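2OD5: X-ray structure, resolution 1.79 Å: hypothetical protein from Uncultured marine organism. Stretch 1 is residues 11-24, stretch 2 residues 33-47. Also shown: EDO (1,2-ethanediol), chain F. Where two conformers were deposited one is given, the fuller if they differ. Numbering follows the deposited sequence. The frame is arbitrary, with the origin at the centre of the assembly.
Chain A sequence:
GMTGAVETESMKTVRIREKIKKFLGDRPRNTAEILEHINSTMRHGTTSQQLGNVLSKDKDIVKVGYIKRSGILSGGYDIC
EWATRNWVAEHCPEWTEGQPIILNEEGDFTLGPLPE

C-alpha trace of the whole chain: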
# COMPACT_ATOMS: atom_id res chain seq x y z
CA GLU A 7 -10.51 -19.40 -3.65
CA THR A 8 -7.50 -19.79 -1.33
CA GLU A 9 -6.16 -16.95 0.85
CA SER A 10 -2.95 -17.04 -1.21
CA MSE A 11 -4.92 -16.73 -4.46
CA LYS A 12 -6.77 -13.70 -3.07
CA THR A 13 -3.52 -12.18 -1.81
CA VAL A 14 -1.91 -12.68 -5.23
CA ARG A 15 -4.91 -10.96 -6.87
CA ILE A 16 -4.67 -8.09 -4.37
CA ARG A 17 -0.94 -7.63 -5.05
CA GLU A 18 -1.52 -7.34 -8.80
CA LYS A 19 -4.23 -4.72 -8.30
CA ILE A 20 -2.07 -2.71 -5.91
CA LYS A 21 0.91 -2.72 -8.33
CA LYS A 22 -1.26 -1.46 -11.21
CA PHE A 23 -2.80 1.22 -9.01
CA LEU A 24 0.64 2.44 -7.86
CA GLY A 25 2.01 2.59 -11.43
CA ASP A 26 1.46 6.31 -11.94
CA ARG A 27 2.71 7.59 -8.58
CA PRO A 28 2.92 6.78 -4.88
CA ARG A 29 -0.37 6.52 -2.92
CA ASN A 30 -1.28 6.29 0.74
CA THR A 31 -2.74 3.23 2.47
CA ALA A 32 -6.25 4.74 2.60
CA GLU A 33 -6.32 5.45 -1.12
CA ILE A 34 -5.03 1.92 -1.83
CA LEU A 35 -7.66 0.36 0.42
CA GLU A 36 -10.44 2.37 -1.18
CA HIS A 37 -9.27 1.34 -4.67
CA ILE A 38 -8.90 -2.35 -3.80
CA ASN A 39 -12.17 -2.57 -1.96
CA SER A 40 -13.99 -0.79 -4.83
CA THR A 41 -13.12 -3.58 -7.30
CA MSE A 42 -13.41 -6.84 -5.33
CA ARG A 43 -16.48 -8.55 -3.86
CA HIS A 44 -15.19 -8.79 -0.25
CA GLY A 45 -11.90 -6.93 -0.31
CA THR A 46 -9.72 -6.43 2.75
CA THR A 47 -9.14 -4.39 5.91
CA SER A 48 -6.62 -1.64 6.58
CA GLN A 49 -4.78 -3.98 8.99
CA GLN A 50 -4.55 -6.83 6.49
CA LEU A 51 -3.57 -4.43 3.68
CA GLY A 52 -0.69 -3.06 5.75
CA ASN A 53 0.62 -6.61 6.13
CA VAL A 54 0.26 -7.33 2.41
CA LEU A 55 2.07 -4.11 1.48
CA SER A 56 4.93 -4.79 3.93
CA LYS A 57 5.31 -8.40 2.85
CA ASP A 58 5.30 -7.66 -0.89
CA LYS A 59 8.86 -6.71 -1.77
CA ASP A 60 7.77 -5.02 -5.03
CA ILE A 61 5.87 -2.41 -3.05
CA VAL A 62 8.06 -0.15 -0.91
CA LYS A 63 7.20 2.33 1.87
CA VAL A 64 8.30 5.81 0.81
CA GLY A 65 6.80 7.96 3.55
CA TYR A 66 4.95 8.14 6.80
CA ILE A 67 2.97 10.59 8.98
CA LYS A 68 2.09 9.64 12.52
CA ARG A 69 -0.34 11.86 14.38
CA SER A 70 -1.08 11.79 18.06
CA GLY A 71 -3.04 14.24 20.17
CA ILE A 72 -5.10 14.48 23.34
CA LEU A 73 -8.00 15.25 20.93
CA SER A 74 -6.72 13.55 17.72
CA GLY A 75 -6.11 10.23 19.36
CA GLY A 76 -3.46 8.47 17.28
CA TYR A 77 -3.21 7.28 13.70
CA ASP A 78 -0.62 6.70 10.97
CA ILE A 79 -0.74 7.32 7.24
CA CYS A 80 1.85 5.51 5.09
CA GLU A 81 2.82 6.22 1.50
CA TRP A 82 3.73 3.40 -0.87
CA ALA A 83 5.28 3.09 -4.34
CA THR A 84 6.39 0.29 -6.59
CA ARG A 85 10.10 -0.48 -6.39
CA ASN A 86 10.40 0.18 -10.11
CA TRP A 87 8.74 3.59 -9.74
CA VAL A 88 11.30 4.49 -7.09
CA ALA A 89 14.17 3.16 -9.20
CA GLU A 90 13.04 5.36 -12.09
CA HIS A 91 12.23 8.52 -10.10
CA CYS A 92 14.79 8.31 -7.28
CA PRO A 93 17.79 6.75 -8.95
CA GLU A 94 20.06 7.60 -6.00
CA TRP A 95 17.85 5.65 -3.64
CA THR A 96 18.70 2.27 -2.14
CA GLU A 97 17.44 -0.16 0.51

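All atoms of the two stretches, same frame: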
# COMPACT_ATOMS: atom_id res chain seq x y z
N MSE A 11 -4.36 -17.17 -3.19
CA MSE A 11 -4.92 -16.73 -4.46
C MSE A 11 -5.47 -15.31 -4.36
O MSE A 11 -5.26 -14.49 -5.25
CB MSE A 11 -6.03 -17.67 -4.94
CG MSE A 11 -5.53 -18.89 -5.69
SE MSE A 11 -6.91 -20.29 -5.90
CE MSE A 11 -7.68 -19.73 -7.62
N LYS A 12 -6.22 -15.04 -3.29
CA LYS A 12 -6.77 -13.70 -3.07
C LYS A 12 -5.63 -12.71 -2.92
O LYS A 12 -5.62 -11.67 -3.56
CB LYS A 12 -7.66 -13.65 -1.83
CG LYS A 12 -8.29 -12.27 -1.60
CD LYS A 12 -9.41 -12.33 -0.58
CE LYS A 12 -9.94 -10.95 -0.22
NZ LYS A 12 -11.05 -11.04 0.75
N THR A 13 -4.66 -13.06 -2.07
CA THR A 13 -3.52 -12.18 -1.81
C THR A 13 -2.75 -11.88 -3.09
O THR A 13 -2.39 -10.74 -3.35
CB THR A 13 -2.59 -12.75 -0.70
OG1 THR A 13 -3.30 -12.76 0.54
CG2 THR A 13 -1.34 -11.91 -0.54
N VAL A 14 -2.53 -12.89 -3.92
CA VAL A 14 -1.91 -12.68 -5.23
C VAL A 14 -2.71 -11.69 -6.12
O VAL A 14 -2.14 -10.85 -6.82
CB VAL A 14 -1.77 -14.01 -5.99
CG1 VAL A 14 -1.37 -13.78 -7.45
CG2 VAL A 14 -0.78 -14.94 -5.27
N ARG A 15 -4.03 -11.85 -6.12
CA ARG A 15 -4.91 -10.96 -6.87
C ARG A 15 -4.79 -9.53 -6.36
O ARG A 15 -4.74 -8.57 -7.13
CB ARG A 15 -6.35 -11.46 -6.70
CG ARG A 15 -7.34 -10.98 -7.72
CD ARG A 15 -8.58 -11.93 -7.77
NE ARG A 15 -9.09 -12.27 -6.43
CZ ARG A 15 -10.07 -11.63 -5.79
NH1 ARG A 15 -10.66 -10.57 -6.31
NH2 ARG A 15 -10.44 -12.05 -4.58
N ILE A 16 -4.78 -9.40 -5.04
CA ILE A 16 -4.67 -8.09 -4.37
C ILE A 16 -3.35 -7.42 -4.74
O ILE A 16 -3.33 -6.24 -5.08
CB ILE A 16 -4.80 -8.23 -2.87
CG1 ILE A 16 -6.25 -8.60 -2.49
CG2 ILE A 16 -4.48 -6.91 -2.17
CD1 ILE A 16 -6.51 -8.73 -0.99
N ARG A 17 -2.25 -8.17 -4.68
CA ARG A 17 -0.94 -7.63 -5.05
C ARG A 17 -0.92 -7.09 -6.46
O ARG A 17 -0.33 -6.04 -6.69
CB ARG A 17 0.16 -8.67 -4.95
CG ARG A 17 0.57 -9.04 -3.56
CD ARG A 17 1.67 -10.08 -3.65
NE ARG A 17 2.32 -10.28 -2.37
CZ ARG A 17 3.29 -11.16 -2.15
NH1 ARG A 17 3.73 -11.94 -3.13
NH2 ARG A 17 3.84 -11.28 -0.94
N GLU A 18 -1.52 -7.80 -7.41
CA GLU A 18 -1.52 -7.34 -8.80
C GLU A 18 -2.32 -6.05 -8.95
O GLU A 18 -1.93 -5.16 -9.70
CB GLU A 18 -2.06 -8.44 -9.72
CG GLU A 18 -1.23 -9.71 -9.70
N LYS A 19 -3.44 -5.95 -8.25
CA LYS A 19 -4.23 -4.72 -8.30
C LYS A 19 -3.46 -3.53 -7.72
O LYS A 19 -3.48 -2.44 -8.29
CB LYS A 19 -5.51 -4.86 -7.49
CG LYS A 19 -6.54 -5.71 -8.14
CD LYS A 19 -7.84 -5.54 -7.38
CE LYS A 19 -8.88 -6.52 -7.85
NZ LYS A 19 -9.75 -5.96 -8.91
N ILE A 20 -2.82 -3.76 -6.58
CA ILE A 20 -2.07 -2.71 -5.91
C ILE A 20 -0.96 -2.19 -6.84
O ILE A 20 -0.78 -0.99 -7.02
CB ILE A 20 -1.46 -3.18 -4.57
CG1 ILE A 20 -2.54 -3.52 -3.53
CG2 ILE A 20 -0.53 -2.11 -4.04
CD1 ILE A 20 -1.99 -4.34 -2.34
N LYS A 21 -0.21 -3.10 -7.47
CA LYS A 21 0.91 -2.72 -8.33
C LYS A 21 0.45 -1.87 -9.52
O LYS A 21 1.06 -0.86 -9.85
CB LYS A 21 1.70 -3.95 -8.76
CG LYS A 21 2.49 -4.61 -7.64
N LYS A 22 -0.66 -2.25 -10.13
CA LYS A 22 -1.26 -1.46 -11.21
C LYS A 22 -1.70 -0.08 -10.74
O LYS A 22 -1.45 0.94 -11.40
CB LYS A 22 -2.43 -2.22 -11.82
CG LYS A 22 -2.00 -3.36 -12.73
CD LYS A 22 -1.47 -2.84 -14.05
N PHE A 23 -2.34 -0.04 -9.58
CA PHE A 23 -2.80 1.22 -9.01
C PHE A 23 -1.64 2.17 -8.72
O PHE A 23 -1.76 3.37 -8.94
CB PHE A 23 -3.60 0.94 -7.73
CG PHE A 23 -4.18 2.16 -7.09
CD1 PHE A 23 -5.12 2.95 -7.76
CD2 PHE A 23 -3.78 2.55 -5.82
CE1 PHE A 23 -5.66 4.07 -7.18
CE2 PHE A 23 -4.35 3.66 -5.21
CZ PHE A 23 -5.29 4.42 -5.90
N LEU A 24 -0.52 1.64 -8.22
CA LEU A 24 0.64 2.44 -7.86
C LEU A 24 1.55 2.78 -9.05
O LEU A 24 2.54 3.48 -8.90
CB LEU A 24 1.46 1.73 -6.80
CG LEU A 24 0.83 1.58 -5.42
CD1 LEU A 24 1.78 0.86 -4.49
CD2 LEU A 24 0.41 2.94 -4.83
N GLU A 33 -6.01 5.44 0.29
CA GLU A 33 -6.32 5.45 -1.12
C GLU A 33 -6.23 4.04 -1.72
O GLU A 33 -7.06 3.64 -2.54
CB GLU A 33 -5.36 6.36 -1.87
CG GLU A 33 -5.41 7.81 -1.50
CD GLU A 33 -4.37 8.59 -2.32
OE1 GLU A 33 -3.13 8.47 -2.02
OE2 GLU A 33 -4.79 9.25 -3.29
N ILE A 34 -5.21 3.28 -1.33
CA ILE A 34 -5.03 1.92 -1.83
C ILE A 34 -6.18 1.04 -1.39
O ILE A 34 -6.79 0.34 -2.20
CB ILE A 34 -3.67 1.31 -1.38
CG1 ILE A 34 -2.48 2.15 -1.92
CG2 ILE A 34 -3.53 -0.13 -1.90
CD1 ILE A 34 -1.14 1.79 -1.28
N LEU A 35 -6.54 1.14 -0.12
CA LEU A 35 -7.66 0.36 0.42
C LEU A 35 -8.94 0.71 -0.31
O LEU A 35 -9.71 -0.18 -0.67
CB LEU A 35 -7.85 0.65 1.91
CG LEU A 35 -8.87 -0.28 2.62
CD1 LEU A 35 -8.41 -1.75 2.59
CD2 LEU A 35 -9.09 0.20 4.04
N GLU A 36 -9.21 2.00 -0.51
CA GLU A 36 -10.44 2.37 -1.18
C GLU A 36 -10.48 1.81 -2.61
O GLU A 36 -11.50 1.30 -3.07
CB GLU A 36 -10.65 3.90 -1.17
CG GLU A 36 -12.00 4.30 -1.82
CD GLU A 36 -12.34 5.80 -1.73
OE1 GLU A 36 -11.47 6.60 -1.35
OE2 GLU A 36 -13.49 6.15 -2.10
N HIS A 37 -9.35 1.86 -3.31
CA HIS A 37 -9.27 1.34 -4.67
C HIS A 37 -9.52 -0.14 -4.71
O HIS A 37 -10.34 -0.62 -5.49
CB HIS A 37 -7.88 1.63 -5.26
CG HIS A 37 -7.73 1.06 -6.62
ND1 HIS A 37 -8.42 1.55 -7.70
CD2 HIS A 37 -7.06 -0.04 -7.06
CE1 HIS A 37 -8.13 0.83 -8.77
NE2 HIS A 37 -7.32 -0.16 -8.40
N ILE A 38 -8.78 -0.89 -3.90
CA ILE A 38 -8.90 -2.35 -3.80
C ILE A 38 -10.33 -2.78 -3.48
O ILE A 38 -10.95 -3.63 -4.13
CB ILE A 38 -7.95 -2.86 -2.68
CG1 ILE A 38 -6.49 -2.78 -3.12
CG2 ILE A 38 -8.22 -4.27 -2.31
CD1 ILE A 38 -6.18 -3.59 -4.36
N ASN A 39 -10.85 -2.19 -2.42
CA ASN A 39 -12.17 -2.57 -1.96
C ASN A 39 -13.30 -2.14 -2.91
O ASN A 39 -14.42 -2.66 -2.81
CB ASN A 39 -12.41 -2.04 -0.55
CG ASN A 39 -11.69 -2.87 0.52
OD1 ASN A 39 -11.04 -3.86 0.21
ND2 ASN A 39 -11.82 -2.47 1.79
N SER A 40 -13.03 -1.20 -3.81
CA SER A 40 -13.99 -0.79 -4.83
C SER A 40 -14.10 -1.74 -6.01
O SER A 40 -15.02 -1.60 -6.80
CB SER A 40 -13.68 0.62 -5.34
OG SER A 40 -12.62 0.59 -6.27
N THR A 41 -13.20 -2.71 -6.12
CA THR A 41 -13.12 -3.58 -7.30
C THR A 41 -13.05 -5.07 -7.00
O THR A 41 -12.62 -5.85 -7.86
CB THR A 41 -11.87 -3.21 -8.11
OG1 THR A 41 -10.71 -3.42 -7.30
CG2 THR A 41 -11.94 -1.72 -8.50
N MSE A 42 -13.43 -5.46 -5.79
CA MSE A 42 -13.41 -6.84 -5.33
C MSE A 42 -14.72 -7.04 -4.59
O MSE A 42 -15.28 -6.07 -4.05
CB MSE A 42 -12.27 -7.04 -4.32
CG MSE A 42 -10.94 -6.91 -4.92
SE MSE A 42 -9.66 -7.40 -3.63
CE MSE A 42 -9.77 -5.91 -2.44
N ARG A 43 -15.22 -8.27 -4.56
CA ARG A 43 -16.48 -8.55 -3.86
C ARG A 43 -16.38 -8.30 -2.34
O ARG A 43 -17.25 -7.67 -1.76
CB ARG A 43 -16.93 -9.99 -4.10
CG ARG A 43 -18.20 -10.36 -3.42
CD ARG A 43 -19.35 -9.39 -3.71
NE ARG A 43 -20.60 -9.80 -3.08
CZ ARG A 43 -20.98 -9.41 -1.86
NH1 ARG A 43 -20.22 -8.62 -1.15
NH2 ARG A 43 -22.13 -9.81 -1.35
N HIS A 44 -15.32 -8.82 -1.72
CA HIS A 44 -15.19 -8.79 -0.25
C HIS A 44 -14.07 -7.88 0.21
O HIS A 44 -14.22 -7.20 1.22
CB HIS A 44 -15.02 -10.18 0.31
CG HIS A 44 -16.21 -11.06 0.06
ND1 HIS A 44 -17.45 -10.78 0.59
CD2 HIS A 44 -16.38 -12.12 -0.76
CE1 HIS A 44 -18.31 -11.69 0.18
NE2 HIS A 44 -17.70 -12.51 -0.66
N GLY A 45 -12.97 -7.86 -0.54
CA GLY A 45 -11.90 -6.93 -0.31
C GLY A 45 -11.14 -7.27 0.96
O GLY A 45 -11.08 -8.43 1.37
N THR A 46 -10.59 -6.23 1.60
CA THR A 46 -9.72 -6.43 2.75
C THR A 46 -9.92 -5.33 3.79
O THR A 46 -10.84 -4.50 3.67
CB THR A 46 -8.24 -6.53 2.24
OG1 THR A 46 -7.38 -7.00 3.29
CG2 THR A 46 -7.75 -5.20 1.68
N THR A 47 -9.09 -5.36 4.82
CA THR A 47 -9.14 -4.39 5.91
C THR A 47 -7.86 -3.59 5.90
O THR A 47 -6.86 -4.01 5.29
CB THR A 47 -9.25 -5.09 7.27
OG1 THR A 47 -8.08 -5.88 7.51
CG2 THR A 47 -10.49 -5.99 7.36
C1 EDO F . -9.95 -15.62 -4.13
O1 EDO F . -9.07 -16.74 -3.99
C2 EDO F . -10.02 -15.22 -5.59
O2 EDO F . -8.73 -14.81 -6.07
O HOH W 1 -13.95 -10.37 -6.35
O HOH W 2 -5.52 -1.72 -9.98

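The helix of residues 11-23 packs against a shorter helix, 33-39, and the loop that follows it. The two axes come within 10.1 Å at 120°, so the helices meet over a limited patch, and the loop extends the contact back along the first helix as far as Lys12. Together the stretches bury 707 Å².

The clearest bump is the end of Ile38. Its CA-CB bond points sideways, yet with both chi angles in m the CD1 methyl reaches the long helix and settles in a hollow about one turn long, lined by Ile16, Lys19 and Ile20. Lys19 CB lies 3.4 Å from Ile38 CD1, Ile20 CG1 lies 3.7 Å from it, and the Ile16 carbonyl O is 4.0 Å from the same methyl. A small projection thus packs against backbone as well as side chains. Ile34, one turn earlier, fills the next space: its CG2 meets Ile20 CG1 at 3.9 Å, and its CD1 meets Leu24 CD2 at 4.0 Å.

Phe23 is the broad, flat element. With chi1 in t, its ring lies in an offset stack with the His37 ring, centroids 4.2 Å apart and planes only 10° from parallel. His37 CB also sits over the Phe23 face, 3.8 Å from the ring centroid, while Phe23 CE2 reaches Ile34 CG1 at 4.1 Å. The stack leaves the imidazole edge free for polar work: water 2 bridges the two stretches, lying 2.7 Å from Lys19 O, to which it donates, and 2.9 Å from His37 NE2.

Toward the other end, the loop supplies the bump. The CA-to-CB bond of Met42, a selenomethionine, points toward the long helix, and its SE lies 3.8 Å from Ile16 CG1. Met42 CG lies 3.6 Å from Lys19 CE and 3.9 Å from Arg15 NH1, so long polar side chains contribute to the walls around an apolar one.

Two lysines tie the loop down by its carbonyls. Lys19 NZ donates to Thr41 O at 3.1 Å and, weakly, to Thr41 OG1 at 3.2 Å. Lys12, extended with all four chi angles in t, carries NZ to Gly45 O at 2.7 Å. Gly45 has a positive phi, and a CB there would clash with Asn39 OD1. Asn39 OD1 accepts from Thr46 N at 2.8 Å, while Asn39 ND2 donates to Thr46 O at 2.9 Å, a paired clasp that braces the loop against its own helix.

The rule here is apolar tips packed between side chains of the facing helix, one flat stack, and lysine amines bonded to loop carbonyls.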